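Local coordinates for protein N-alpha-acetyltransferase 30 (Saccharomyces cerevisiae, PDB 6YGA) that catalyses, as the catalytic subunit of the NatC complex, the acetyl-CoA-dependent acetylation of protein N termini that begin with methionine, at residues Ala17-Leu22 against Cys64-Met69; Gly79-Leu84 against Asp105-Glu110; Leu84-Thr89 against Gly94-Leu99; Asn128-Met133 against Phe152-Pro157. All blocks are in the same frame, centred on the assembly; numbering follows the deposited sequence.

Four contacts, each between a helix and a strand, follow the chain of this GNAT fold in order. Interaction 1 closes the first long loop by laying helix 13-26 against strand 61-72. Interaction 2 then joins strand 76-86 to the C-terminal end of helix 95-109, and interaction 3 is enclosed by it, pairing the last part of the same strand with the first turn of the same helix; the two share L84. Interaction 4 comes after both, bringing helix 124-131 to strand 151-157. No contacts cross. Strands 61-72 and 76-86 are hydrogen-bonded neighbours, which links interaction 1 to interactions 2 and 3, while Y130 of interaction 4 packs on L84.

Interaction 1 (Ala17-Leu22 against Cys64-Met69); sequences ASIKKL and CIVCKM. With EDO (1,2-ethanediol), chain J.
I19 meets C64 through its CG2 methyl, which lies 3.7 Å from C64 SG and forms the closest approach between helix and strand. With chi1 of I19 at -64°, CG2 stands opposite its own backbone N and is carried toward the sheet. C64 turns its sulfur toward the helix: chi1 of 68° places SG between the backbone N and the carbonyl carbon. Two longer contacts flank this pair. L22, one helical turn on, brings its CD1 to 4.5 Å from C64 SG, and V66 CG2 approaches I19 CG2 to the same distance.

The frame beyond is the N-terminal half of the GNAT fold. Helix 13-26 runs nearly at right angles over strand 61-72, with local axes 9.5 Å apart at an angle of 97°. I49 of the adjoining strand 47-52 touches both I19 and C64, and helix 33-40 packs on V66. On the helix surface, K20 forms a salt bridge with E56 of the N-alpha-acetyltransferase 35 subunit.

No hydrogen bond links the two segments. Methyl groups around a sulfur provide shape and apolar burial, a largely non-directional attraction between helix and sheet.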
loop_
_atom_site.group_PDB
_atom_site.type_symbol
_atom_site.label_atom_id
_atom_site.label_comp_id
_atom_site.label_asym_id
_atom_site.label_seq_id
_atom_site.Cartn_x
_atom_site.Cartn_y
_atom_site.Cartn_z
ATOM N N ALA A 17 14.167 -6.040 32.072
ATOM C CA ALA A 17 15.233 -6.241 31.096
ATOM C C ALA A 17 15.081 -7.574 30.375
ATOM O O ALA A 17 15.395 -7.682 29.185
ATOM C CB ALA A 17 16.596 -6.153 31.781
ATOM N N SER A 18 14.600 -8.603 31.077
ATOM C CA SER A 18 14.456 -9.916 30.457
ATOM C C SER A 18 13.413 -9.890 29.347
ATOM O O SER A 18 13.559 -10.580 28.331
ATOM C CB SER A 18 14.089 -10.954 31.513
ATOM O OG SER A 18 14.878 -10.811 32.683
ATOM N N ILE A 19 12.348 -9.106 29.530
ATOM C CA ILE A 19 11.324 -8.970 28.496
ATOM C C ILE A 19 11.910 -8.321 27.250
ATOM O O ILE A 19 11.617 -8.732 26.121
ATOM C CB ILE A 19 10.129 -8.169 29.042
ATOM C CG1 ILE A 19 9.459 -8.922 30.195
ATOM C CG2 ILE A 19 9.129 -7.861 27.937
ATOM C CD1 ILE A 19 8.434 -8.105 30.946
ATOM N N LYS A 20 12.749 -7.299 27.436
ATOM C CA LYS A 20 13.374 -6.634 26.298
ATOM C C LYS A 20 14.253 -7.596 25.509
ATOM O O LYS A 20 14.253 -7.573 24.273
ATOM C CB LYS A 20 14.183 -5.426 26.778
ATOM C CG LYS A 20 15.219 -4.938 25.778
ATOM C CD LYS A 20 15.432 -3.439 25.869
ATOM C CE LYS A 20 16.341 -2.960 24.751
ATOM N NZ LYS A 20 16.277 -1.486 24.570
ATOM N N LYS A 21 14.999 -8.461 26.202
ATOM C CA LYS A 21 15.870 -9.407 25.509
ATOM C C LYS A 21 15.064 -10.393 24.672
ATOM O O LYS A 21 15.439 -10.703 23.536
ATOM C CB LYS A 21 16.740 -10.152 26.519
ATOM C CG LYS A 21 17.881 -10.932 25.887
ATOM C CD LYS A 21 18.897 -9.993 25.250
ATOM C CE LYS A 21 20.145 -10.742 24.801
ATOM N NZ LYS A 21 21.237 -9.821 24.371
ATOM N N LEU A 22 13.956 -10.896 25.218
ATOM C CA LEU A 22 13.119 -11.835 24.476
ATOM C C LEU A 22 12.576 -11.203 23.200
ATOM O O LEU A 22 12.703 -11.768 22.108
ATOM C CB LEU A 22 11.968 -12.317 25.355
ATOM C CG LEU A 22 12.218 -13.441 26.356
ATOM C CD1 LEU A 22 10.942 -13.741 27.130
ATOM C CD2 LEU A 22 12.708 -14.681 25.636
ATOM N N CYS A 64 6.517 -13.774 26.610
ATOM C CA CYS A 64 5.827 -12.596 27.115
ATOM C C CYS A 64 4.906 -12.035 26.045
ATOM O O CYS A 64 5.075 -12.288 24.849
ATOM C CB CYS A 64 6.816 -11.521 27.570
ATOM S SG CYS A 64 7.749 -10.777 26.220
ATOM N N ILE A 65 3.935 -11.250 26.500
ATOM C CA ILE A 65 3.029 -10.525 25.621
ATOM C C ILE A 65 2.856 -9.124 26.192
ATOM O O ILE A 65 2.754 -8.947 27.411
ATOM C CB ILE A 65 1.681 -11.267 25.464
ATOM C CG1 ILE A 65 0.787 -10.572 24.437
ATOM C CG2 ILE A 65 0.966 -11.422 26.806
ATOM C CD1 ILE A 65 -0.461 -11.366 24.107
ATOM N N VAL A 66 2.867 -8.124 25.316
ATOM C CA VAL A 66 2.808 -6.720 25.710
ATOM C C VAL A 66 1.609 -6.092 25.014
ATOM O O VAL A 66 1.495 -6.162 23.783
ATOM C CB VAL A 66 4.103 -5.978 25.354
ATOM C CG1 VAL A 66 4.052 -4.562 25.878
ATOM C CG2 VAL A 66 5.310 -6.709 25.917
ATOM N N CYS A 67 0.720 -5.480 25.794
ATOM C CA CYS A 67 -0.541 -4.973 25.275
ATOM C C CYS A 67 -0.812 -3.568 25.796
ATOM O O CYS A 67 -0.261 -3.136 26.811
ATOM C CB CYS A 67 -1.709 -5.896 25.651
ATOM S SG CYS A 67 -1.466 -7.606 25.131
ATOM N N LYS A 68 -1.679 -2.859 25.074
ATOM C CA LYS A 68 -2.194 -1.562 25.486
ATOM C C LYS A 68 -3.681 -1.513 25.161
ATOM O O LYS A 68 -4.211 -2.363 24.441
ATOM C CB LYS A 68 -1.464 -0.407 24.786
ATOM C CG LYS A 68 -1.999 -0.114 23.395
ATOM C CD LYS A 68 -1.235 0.999 22.702
ATOM C CE LYS A 68 -1.990 1.503 21.477
ATOM N NZ LYS A 68 -3.261 2.188 21.854
HETATM N N MSE A 69 -4.359 -0.509 25.705
HETATM C CA MSE A 69 -5.740 -0.240 25.323
HETATM C C MSE A 69 -6.030 1.255 25.361
HETATM O O MSE A 69 -5.542 1.979 26.227
HETATM C CB MSE A 69 -6.720 -0.997 26.223
HETATM C CG MSE A 69 -6.708 -0.580 27.677
HETATM SE SE MSE A 69 -7.735 -1.815 28.780
HETATM C CE MSE A 69 -9.527 -1.118 28.477
HETATM C C1 EDO J . -8.639 2.531 28.680
HETATM O O1 EDO J . -7.744 3.475 28.081
HETATM C C2 EDO J . -9.423 3.189 29.810
HETATM O O2 EDO J . -10.235 4.253 29.295
#

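Interaction 2 (Gly79-Leu84 against Asp105-Glu110); sequences GYIGML and DKMQRE. With EDO (1,2-ethanediol), chain K.
M107, modelled as selenomethionine, reaches from helix 95-109 onto strand 76-86 and makes every close contact between the two segments. Its SE rests 3.7 Å from G79 CA, directly against backbone that carries no side chain, and lies almost as near to Y80 N. The bend at chi3 (-83°) turns the terminal methyl toward I81, where CE comes 4.0 Å from I81 CG1; the two side chains cross at about a right angle. C67 and I115, from the strands on either side of 76-86, also touch M107, making this a buried patch of the sheet.

The two elements begin a beta-alpha-beta unit, strand 76-86, helix 95-109 and strand 114-120, and run nearly antiparallel. Further along the strand, G82 and M83 both face V66 in a classic beta bulge, a feature of this strand in GNAT enzymes. An ethanediol molecule, probably from the crystallisation liquor, makes a weak hydrogen bond to G82 O.

The outward side of the helix is polar and makes no contact with the strand; exposed R109 marks its open side, while F578 of the N-alpha-acetyltransferase 35 subunit packs on D105 and Q108. R109 NE donates to D105 OD1 at 2.6 Å, only 2° from the guanidinium plane, and K106 CA lies over one guanidinium face, toward its rim. K106 NZ forms a longer salt bridge to E110 OE2 at 3.2 Å, approaching on the anti side and 29° out of the carboxylate plane.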
loop_
_atom_site.group_PDB
_atom_site.type_symbol
_atom_site.label_atom_id
_atom_site.label_comp_id
_atom_site.label_asym_id
_atom_site.label_seq_id
_atom_site.Cartn_x
_atom_site.Cartn_y
_atom_site.Cartn_z
ATOM N N GLY A 79 -8.509 -2.848 22.608
ATOM C CA GLY A 79 -7.288 -3.477 23.057
ATOM C C GLY A 79 -6.339 -3.715 21.898
ATOM O O GLY A 79 -6.751 -3.893 20.752
ATOM N N TYR A 80 -5.044 -3.710 22.206
ATOM C CA TYR A 80 -4.014 -3.817 21.180
ATOM C C TYR A 80 -2.892 -4.718 21.671
ATOM O O TYR A 80 -2.391 -4.536 22.783
ATOM C CB TYR A 80 -3.464 -2.434 20.811
ATOM C CG TYR A 80 -2.354 -2.466 19.787
ATOM C CD1 TYR A 80 -2.621 -2.763 18.458
ATOM C CD2 TYR A 80 -1.042 -2.190 20.150
ATOM C CE1 TYR A 80 -1.611 -2.794 17.520
ATOM C CE2 TYR A 80 -0.025 -2.216 19.218
ATOM C CZ TYR A 80 -0.314 -2.519 17.906
ATOM O OH TYR A 80 0.697 -2.548 16.975
ATOM N N ILE A 81 -2.506 -5.686 20.845
ATOM C CA ILE A 81 -1.409 -6.598 21.148
ATOM C C ILE A 81 -0.172 -6.076 20.427
ATOM O O ILE A 81 -0.069 -6.177 19.200
ATOM C CB ILE A 81 -1.740 -8.038 20.732
ATOM C CG1 ILE A 81 -2.958 -8.547 21.510
ATOM C CG2 ILE A 81 -0.542 -8.953 20.945
ATOM C CD1 ILE A 81 -3.368 -9.965 21.158
ATOM N N GLY A 82 0.762 -5.508 21.185
ATOM C CA GLY A 82 1.942 -4.906 20.598
ATOM C C GLY A 82 3.048 -5.895 20.295
ATOM O O GLY A 82 3.596 -5.903 19.187
HETATM N N MSE A 83 3.388 -6.733 21.270
HETATM C CA MSE A 83 4.464 -7.706 21.101
HETATM C C MSE A 83 4.135 -9.085 21.672
HETATM O O MSE A 83 3.453 -9.211 22.690
HETATM C CB MSE A 83 5.754 -7.191 21.745
HETATM C CG MSE A 83 6.345 -5.969 21.066
HETATM SE SE MSE A 83 5.802 -4.281 21.882
HETATM C CE MSE A 83 6.994 -4.302 23.430
ATOM N N LEU A 84 4.641 -10.117 21.001
ATOM C CA LEU A 84 4.490 -11.499 21.439
ATOM C C LEU A 84 5.766 -12.244 21.087
ATOM O O LEU A 84 6.107 -12.366 19.907
ATOM C CB LEU A 84 3.279 -12.168 20.782
ATOM C CG LEU A 84 2.988 -13.608 21.217
ATOM C CD1 LEU A 84 2.666 -13.669 22.707
ATOM C CD2 LEU A 84 1.853 -14.194 20.393
ATOM N N ASP A 105 -8.229 -12.183 27.921
ATOM C CA ASP A 105 -9.118 -12.324 29.070
ATOM C C ASP A 105 -9.012 -11.116 29.995
ATOM O O ASP A 105 -10.024 -10.640 30.522
ATOM C CB ASP A 105 -8.798 -13.621 29.816
ATOM C CG ASP A 105 -9.742 -13.885 30.973
ATOM O OD1 ASP A 105 -9.590 -13.237 32.030
ATOM O OD2 ASP A 105 -10.644 -14.739 30.825
ATOM N N LYS A 106 -7.796 -10.599 30.187
ATOM C CA LYS A 106 -7.611 -9.412 31.016
ATOM C C LYS A 106 -8.259 -8.191 30.375
ATOM O O LYS A 106 -8.938 -7.407 31.048
ATOM C CB LYS A 106 -6.120 -9.173 31.253
ATOM C CG LYS A 106 -5.788 -7.880 31.988
ATOM C CD LYS A 106 -6.416 -7.846 33.373
ATOM C CE LYS A 106 -6.015 -6.589 34.135
ATOM N NZ LYS A 106 -6.671 -6.522 35.469
HETATM N N MSE A 107 -8.058 -8.013 29.072
HETATM C CA MSE A 107 -8.593 -6.856 28.365
HETATM C C MSE A 107 -10.119 -6.924 28.263
HETATM O O MSE A 107 -10.788 -5.894 28.325
HETATM C CB MSE A 107 -7.948 -6.735 26.977
HETATM C CG MSE A 107 -6.457 -6.394 27.036
HETATM SE SE MSE A 107 -5.644 -5.946 25.316
HETATM C CE MSE A 107 -5.283 -7.741 24.646
ATOM N N GLN A 108 -10.670 -8.133 28.133
ATOM C CA GLN A 108 -12.124 -8.275 28.164
ATOM C C GLN A 108 -12.680 -7.903 29.533
ATOM O O GLN A 108 -13.704 -7.215 29.627
ATOM C CB GLN A 108 -12.532 -9.700 27.793
ATOM C CG GLN A 108 -14.031 -9.929 27.851
ATOM C CD GLN A 108 -14.441 -11.254 27.247
ATOM O OE1 GLN A 108 -13.894 -12.301 27.589
ATOM N NE2 GLN A 108 -15.403 -11.213 26.334
ATOM N N ARG A 109 -12.020 -8.348 30.604
ATOM C CA ARG A 109 -12.440 -7.962 31.944
ATOM C C ARG A 109 -12.240 -6.473 32.185
ATOM O O ARG A 109 -12.896 -5.905 33.064
ATOM C CB ARG A 109 -11.690 -8.784 32.999
ATOM C CG ARG A 109 -12.199 -10.217 33.133
ATOM C CD ARG A 109 -11.498 -11.001 34.244
ATOM N NE ARG A 109 -10.185 -11.497 33.836
ATOM C CZ ARG A 109 -9.030 -11.060 34.328
ATOM N NH1 ARG A 109 -9.016 -10.119 35.262
ATOM N NH2 ARG A 109 -7.888 -11.573 33.892
ATOM N N GLU A 110 -11.362 -5.828 31.420
ATOM C CA GLU A 110 -11.236 -4.380 31.438
ATOM C C GLU A 110 -12.193 -3.699 30.467
ATOM O O GLU A 110 -12.035 -2.504 30.200
ATOM C CB GLU A 110 -9.792 -3.968 31.142
ATOM C CG GLU A 110 -8.807 -4.378 32.233
ATOM C CD GLU A 110 -9.181 -3.828 33.602
ATOM O OE1 GLU A 110 -9.645 -2.671 33.673
ATOM O OE2 GLU A 110 -9.014 -4.552 34.609
HETATM C C1 EDO K . 1.043 -9.766 16.685
HETATM O O1 EDO K . 1.734 -11.015 16.553
HETATM C C2 EDO K . 1.662 -8.973 17.830
HETATM O O2 EDO K . 3.034 -8.714 17.521
#

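Interaction 3 (Leu84-Thr89 against Gly94-Leu99); sequences LAVEST and GIAKKL
V86, L84 and A96 bury the largest areas here, and A96 is touched by both of the others. V86 CG2 sits 3.8 Å from A96 CB and 3.9 Å from A96 N, so one methyl presses on the first turn of the helix, backbone included. The same methyl reaches I95 CG2 at 4.4 Å. Its direction follows from chi1 (167°), which sets CG2 opposite the carbonyl carbon of V86 and leaves CG1 opposite the backbone N.

L84, two residues earlier on the same side of the strand, spreads its branches over two helix residues a turn apart. CD2 approaches A96 CB at 4.2 Å, and CD1 lies equally far from L99 CB. The two strand side chains thus come to A96 CB from directions roughly at right angles. Helix and strand lie 8.8 Å apart between local axes, and the short side chain of A96 is consistent with this close approach. I65 of the neighbouring strand touches both L84 and L99, while L129 of helix 124-131 packs on A96.

Between the segments the chain makes a tight connection, in which R91 gives a weak hydrogen bond to V86 O. G94, with phi of 67°, takes the N-cap position. R91, G94 and A96 match the RxxGxA form of the GNAT signature; in relatives, this loop and the helix N terminus that follows bind the pyrophosphate of acetyl-CoA.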
loop_
_atom_site.group_PDB
_atom_site.type_symbol
_atom_site.label_atom_id
_atom_site.label_comp_id
_atom_site.label_asym_id
_atom_site.label_seq_id
_atom_site.Cartn_x
_atom_site.Cartn_y
_atom_site.Cartn_z
ATOM N N LEU A 84 4.641 -10.117 21.001
ATOM C CA LEU A 84 4.490 -11.499 21.439
ATOM C C LEU A 84 5.766 -12.244 21.087
ATOM O O LEU A 84 6.107 -12.366 19.907
ATOM C CB LEU A 84 3.279 -12.168 20.782
ATOM C CG LEU A 84 2.988 -13.608 21.217
ATOM C CD1 LEU A 84 2.666 -13.669 22.707
ATOM C CD2 LEU A 84 1.853 -14.194 20.393
ATOM N N ALA A 85 6.467 -12.736 22.103
ATOM C CA ALA A 85 7.719 -13.449 21.905
ATOM C C ALA A 85 7.741 -14.687 22.789
ATOM O O ALA A 85 7.279 -14.652 23.932
ATOM C CB ALA A 85 8.928 -12.555 22.212
ATOM N N VAL A 86 8.260 -15.783 22.241
ATOM C CA VAL A 86 8.455 -17.032 22.969
ATOM C C VAL A 86 9.858 -17.528 22.660
ATOM O O VAL A 86 10.275 -17.528 21.496
ATOM C CB VAL A 86 7.403 -18.095 22.590
ATOM C CG1 VAL A 86 7.812 -19.467 23.113
ATOM C CG2 VAL A 86 6.033 -17.707 23.129
ATOM N N GLU A 87 10.587 -17.935 23.697
ATOM C CA GLU A 87 11.968 -18.368 23.526
ATOM C C GLU A 87 12.044 -19.574 22.595
ATOM O O GLU A 87 11.154 -20.428 22.571
ATOM C CB GLU A 87 12.585 -18.698 24.883
ATOM C CG GLU A 87 14.099 -18.715 24.888
ATOM C CD GLU A 87 14.671 -18.525 26.277
ATOM O OE1 GLU A 87 13.956 -17.976 27.140
ATOM O OE2 GLU A 87 15.832 -18.924 26.507
ATOM N N SER A 88 13.132 -19.638 21.823
ATOM C CA SER A 88 13.240 -20.632 20.758
ATOM C C SER A 88 13.165 -22.055 21.300
ATOM O O SER A 88 12.581 -22.940 20.663
ATOM C CB SER A 88 14.541 -20.420 19.983
ATOM O OG SER A 88 14.623 -21.285 18.865
ATOM N N THR A 89 13.747 -22.299 22.475
ATOM C CA THR A 89 13.740 -23.643 23.042
ATOM C C THR A 89 12.357 -24.070 23.515
ATOM O O THR A 89 12.097 -25.274 23.618
ATOM C CB THR A 89 14.732 -23.732 24.205
ATOM O OG1 THR A 89 14.557 -22.604 25.070
ATOM C CG2 THR A 89 16.158 -23.754 23.690
ATOM N N GLY A 94 2.374 -24.586 22.877
ATOM C CA GLY A 94 1.191 -23.779 23.111
ATOM C C GLY A 94 1.382 -22.637 24.078
ATOM O O GLY A 94 0.400 -22.135 24.629
ATOM N N ILE A 95 2.625 -22.204 24.299
ATOM C CA ILE A 95 2.878 -21.138 25.263
ATOM C C ILE A 95 2.376 -19.801 24.733
ATOM O O ILE A 95 1.755 -19.023 25.468
ATOM C CB ILE A 95 4.373 -21.081 25.615
ATOM C CG1 ILE A 95 4.845 -22.435 26.140
ATOM C CG2 ILE A 95 4.639 -19.996 26.644
ATOM C CD1 ILE A 95 6.319 -22.477 26.444
ATOM N N ALA A 96 2.637 -19.511 23.456
ATOM C CA ALA A 96 2.159 -18.265 22.867
ATOM C C ALA A 96 0.638 -18.181 22.912
ATOM O O ALA A 96 0.077 -17.119 23.207
ATOM C CB ALA A 96 2.662 -18.138 21.430
ATOM N N LYS A 97 -0.045 -19.293 22.638
ATOM C CA LYS A 97 -1.502 -19.278 22.652
ATOM C C LYS A 97 -2.037 -18.976 24.046
ATOM O O LYS A 97 -3.035 -18.262 24.193
ATOM C CB LYS A 97 -2.046 -20.611 22.143
ATOM C CG LYS A 97 -3.558 -20.742 22.229
ATOM C CD LYS A 97 -4.039 -22.007 21.538
ATOM C CE LYS A 97 -5.546 -22.151 21.642
ATOM N NZ LYS A 97 -6.039 -23.317 20.859
ATOM N N LYS A 98 -1.380 -19.499 25.083
ATOM C CA LYS A 98 -1.844 -19.249 26.443
ATOM C C LYS A 98 -1.605 -17.799 26.850
ATOM O O LYS A 98 -2.413 -17.214 27.579
ATOM C CB LYS A 98 -1.157 -20.206 27.415
ATOM C CG LYS A 98 -1.912 -20.386 28.717
ATOM C CD LYS A 98 -3.307 -20.929 28.455
ATOM C CE LYS A 98 -4.113 -21.030 29.737
ATOM N NZ LYS A 98 -5.408 -21.726 29.511
ATOM N N LEU A 99 -0.503 -17.204 26.388
ATOM C CA LEU A 99 -0.241 -15.801 26.688
ATOM C C LEU A 99 -1.266 -14.893 26.020
ATOM O O LEU A 99 -1.710 -13.905 26.614
ATOM C CB LEU A 99 1.176 -15.425 26.256
ATOM C CG LEU A 99 2.318 -15.847 27.184
ATOM C CD1 LEU A 99 3.655 -15.749 26.468
ATOM C CD2 LEU A 99 2.324 -14.984 28.433
#

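Interaction 4 (Asn128-Met133 against Phe152-Pro157); sequences NLYEGM and FKLILP. With EDO (1,2-ethanediol), chain K.
Apolar packing centres on Y130 and L154. L154 CD1 lies 3.8 Å from Y130 CB and 4.0 Å from Y130 CD2, approaching the root of the aromatic side chain obliquely, and the two side chains cross at about a right angle. A methyl-to-carbonyl contact follows, held by van der Waals packing alone: L156 CD1 comes 3.6 Å from M133 O. L156 gets there with CG opposite its backbone N (chi1 171°).

These contacts belong to the C-terminal half of the GNAT fold, in which strand 151-157 inserts between strands 114-120 and 136-141 and helix 124-131 packs on one side. The Y130 ring also makes an edge-to-face stack with F135.

Of the polar contacts, one is made by the phenol: Y130 OH forms a weak hydrogen bond of 3.4 Å to an ethanediol O1, either oxygen being a possible donor. That O1 itself sits at the ring edge, near its plane. The ethanediol is the one near the bulge of strand 76-86, close to where relatives hold acetyl-CoA.

Charge pairing involves E131, whose OE2 passes 4.5 Å from L154 CD2 while forming a salt bridge to R137; OE1 of the same carboxylate pairs with K461 of the N-alpha-acetyltransferase 35 subunit. That subunit also hydrogen-bonds to P157 O through its S579 and packs its F578 on M133.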
loop_
_atom_site.group_PDB
_atom_site.type_symbol
_atom_site.label_atom_id
_atom_site.label_comp_id
_atom_site.label_asym_id
_atom_site.label_seq_id
_atom_site.Cartn_x
_atom_site.Cartn_y
_atom_site.Cartn_z
ATOM N N ASN A 128 -2.757 -18.591 11.972
ATOM C CA ASN A 128 -3.494 -19.754 12.455
ATOM C C ASN A 128 -3.839 -19.611 13.933
ATOM O O ASN A 128 -4.932 -19.997 14.363
ATOM C CB ASN A 128 -2.680 -21.022 12.201
ATOM C CG ASN A 128 -3.449 -22.286 12.529
ATOM O OD1 ASN A 128 -4.133 -22.851 11.675
ATOM N ND2 ASN A 128 -3.331 -22.744 13.769
ATOM N N LEU A 129 -2.928 -19.042 14.723
ATOM C CA LEU A 129 -3.178 -18.882 16.153
ATOM C C LEU A 129 -4.299 -17.881 16.412
ATOM O O LEU A 129 -5.208 -18.142 17.210
ATOM C CB LEU A 129 -1.884 -18.460 16.854
ATOM C CG LEU A 129 -1.890 -17.859 18.262
ATOM C CD1 LEU A 129 -2.733 -18.667 19.233
ATOM C CD2 LEU A 129 -0.458 -17.764 18.765
ATOM N N TYR A 130 -4.260 -16.731 15.737
ATOM C CA TYR A 130 -5.227 -15.671 16.004
ATOM C C TYR A 130 -6.585 -15.966 15.373
ATOM O O TYR A 130 -7.625 -15.804 16.021
ATOM C CB TYR A 130 -4.675 -14.334 15.509
ATOM C CG TYR A 130 -3.538 -13.824 16.361
ATOM C CD1 TYR A 130 -3.664 -13.761 17.743
ATOM C CD2 TYR A 130 -2.334 -13.430 15.792
ATOM C CE1 TYR A 130 -2.635 -13.304 18.532
ATOM C CE2 TYR A 130 -1.291 -12.973 16.576
ATOM C CZ TYR A 130 -1.450 -12.911 17.948
ATOM O OH TYR A 130 -0.423 -12.457 18.742
ATOM N N GLU A 131 -6.600 -16.402 14.112
ATOM C CA GLU A 131 -7.877 -16.673 13.459
ATOM C C GLU A 131 -8.600 -17.845 14.110
ATOM O O GLU A 131 -9.834 -17.904 14.084
ATOM C CB GLU A 131 -7.660 -16.922 11.966
ATOM C CG GLU A 131 -7.170 -15.689 11.218
ATOM C CD GLU A 131 -6.543 -16.017 9.879
ATOM O OE1 GLU A 131 -6.592 -17.193 9.461
ATOM O OE2 GLU A 131 -5.993 -15.092 9.245
ATOM N N GLY A 132 -7.856 -18.774 14.714
ATOM C CA GLY A 132 -8.479 -19.844 15.472
ATOM C C GLY A 132 -9.213 -19.374 16.711
ATOM O O GLY A 132 -10.043 -20.117 17.244
HETATM N N MSE A 133 -8.932 -18.159 17.178
HETATM C CA MSE A 133 -9.578 -17.621 18.375
HETATM C C MSE A 133 -10.767 -16.741 18.009
HETATM O O MSE A 133 -11.501 -16.277 18.882
HETATM C CB MSE A 133 -8.583 -16.824 19.217
HETATM C CG MSE A 133 -7.366 -17.614 19.644
HETATM SE SE MSE A 133 -6.155 -16.540 20.721
HETATM C CE MSE A 133 -7.358 -16.091 22.181
ATOM N N PHE A 152 -1.652 -7.986 7.501
ATOM C CA PHE A 152 -3.079 -8.075 7.761
ATOM C C PHE A 152 -3.374 -7.355 9.069
ATOM O O PHE A 152 -2.592 -7.433 10.023
ATOM C CB PHE A 152 -3.550 -9.532 7.853
ATOM C CG PHE A 152 -3.724 -10.213 6.519
ATOM C CD1 PHE A 152 -4.246 -9.527 5.436
ATOM C CD2 PHE A 152 -3.372 -11.546 6.354
ATOM C CE1 PHE A 152 -4.409 -10.157 4.212
ATOM C CE2 PHE A 152 -3.534 -12.181 5.132
ATOM C CZ PHE A 152 -4.052 -11.485 4.062
ATOM N N LYS A 153 -4.490 -6.636 9.099
ATOM C CA LYS A 153 -5.022 -6.067 10.327
ATOM C C LYS A 153 -6.086 -7.018 10.856
ATOM O O LYS A 153 -7.113 -7.225 10.202
ATOM C CB LYS A 153 -5.607 -4.679 10.072
ATOM C CG LYS A 153 -6.066 -3.942 11.315
ATOM C CD LYS A 153 -6.575 -2.556 10.962
ATOM C CE LYS A 153 -6.641 -1.669 12.189
ATOM N NZ LYS A 153 -6.839 -0.242 11.817
ATOM N N LEU A 154 -5.831 -7.610 12.019
ATOM C CA LEU A 154 -6.734 -8.585 12.618
ATOM C C LEU A 154 -7.508 -7.939 13.757
ATOM O O LEU A 154 -6.938 -7.198 14.564
ATOM C CB LEU A 154 -5.968 -9.799 13.143
ATOM C CG LEU A 154 -5.096 -10.537 12.128
ATOM C CD1 LEU A 154 -4.393 -11.731 12.759
ATOM C CD2 LEU A 154 -5.935 -10.974 10.947
ATOM N N ILE A 155 -8.807 -8.232 13.818
ATOM C CA ILE A 155 -9.700 -7.690 14.835
ATOM C C ILE A 155 -10.568 -8.813 15.386
ATOM O O ILE A 155 -11.124 -9.612 14.623
ATOM C CB ILE A 155 -10.579 -6.555 14.277
ATOM C CG1 ILE A 155 -9.710 -5.384 13.820
ATOM C CG2 ILE A 155 -11.587 -6.095 15.321
ATOM C CD1 ILE A 155 -10.500 -4.170 13.425
ATOM N N LEU A 156 -10.670 -8.876 16.707
ATOM C CA LEU A 156 -11.540 -9.820 17.401
ATOM C C LEU A 156 -12.589 -9.028 18.162
ATOM O O LEU A 156 -12.250 -8.319 19.129
ATOM C CB LEU A 156 -10.741 -10.706 18.355
ATOM C CG LEU A 156 -11.537 -11.608 19.301
ATOM C CD1 LEU A 156 -12.195 -12.740 18.527
ATOM C CD2 LEU A 156 -10.644 -12.149 20.412
ATOM N N PRO A 157 -13.861 -9.108 17.772
ATOM C CA PRO A 157 -14.896 -8.303 18.430
ATOM C C PRO A 157 -15.384 -8.971 19.710
ATOM O O PRO A 157 -15.700 -10.166 19.729
ATOM C CB PRO A 157 -16.004 -8.230 17.375
ATOM C CG PRO A 157 -15.873 -9.516 16.643
ATOM C CD PRO A 157 -14.405 -9.898 16.655
HETATM C C1 EDO K . 1.043 -9.766 16.685
HETATM O O1 EDO K . 1.734 -11.015 16.553
HETATM C C2 EDO K . 1.662 -8.973 17.830
HETATM O O2 EDO K . 3.034 -8.714 17.521
#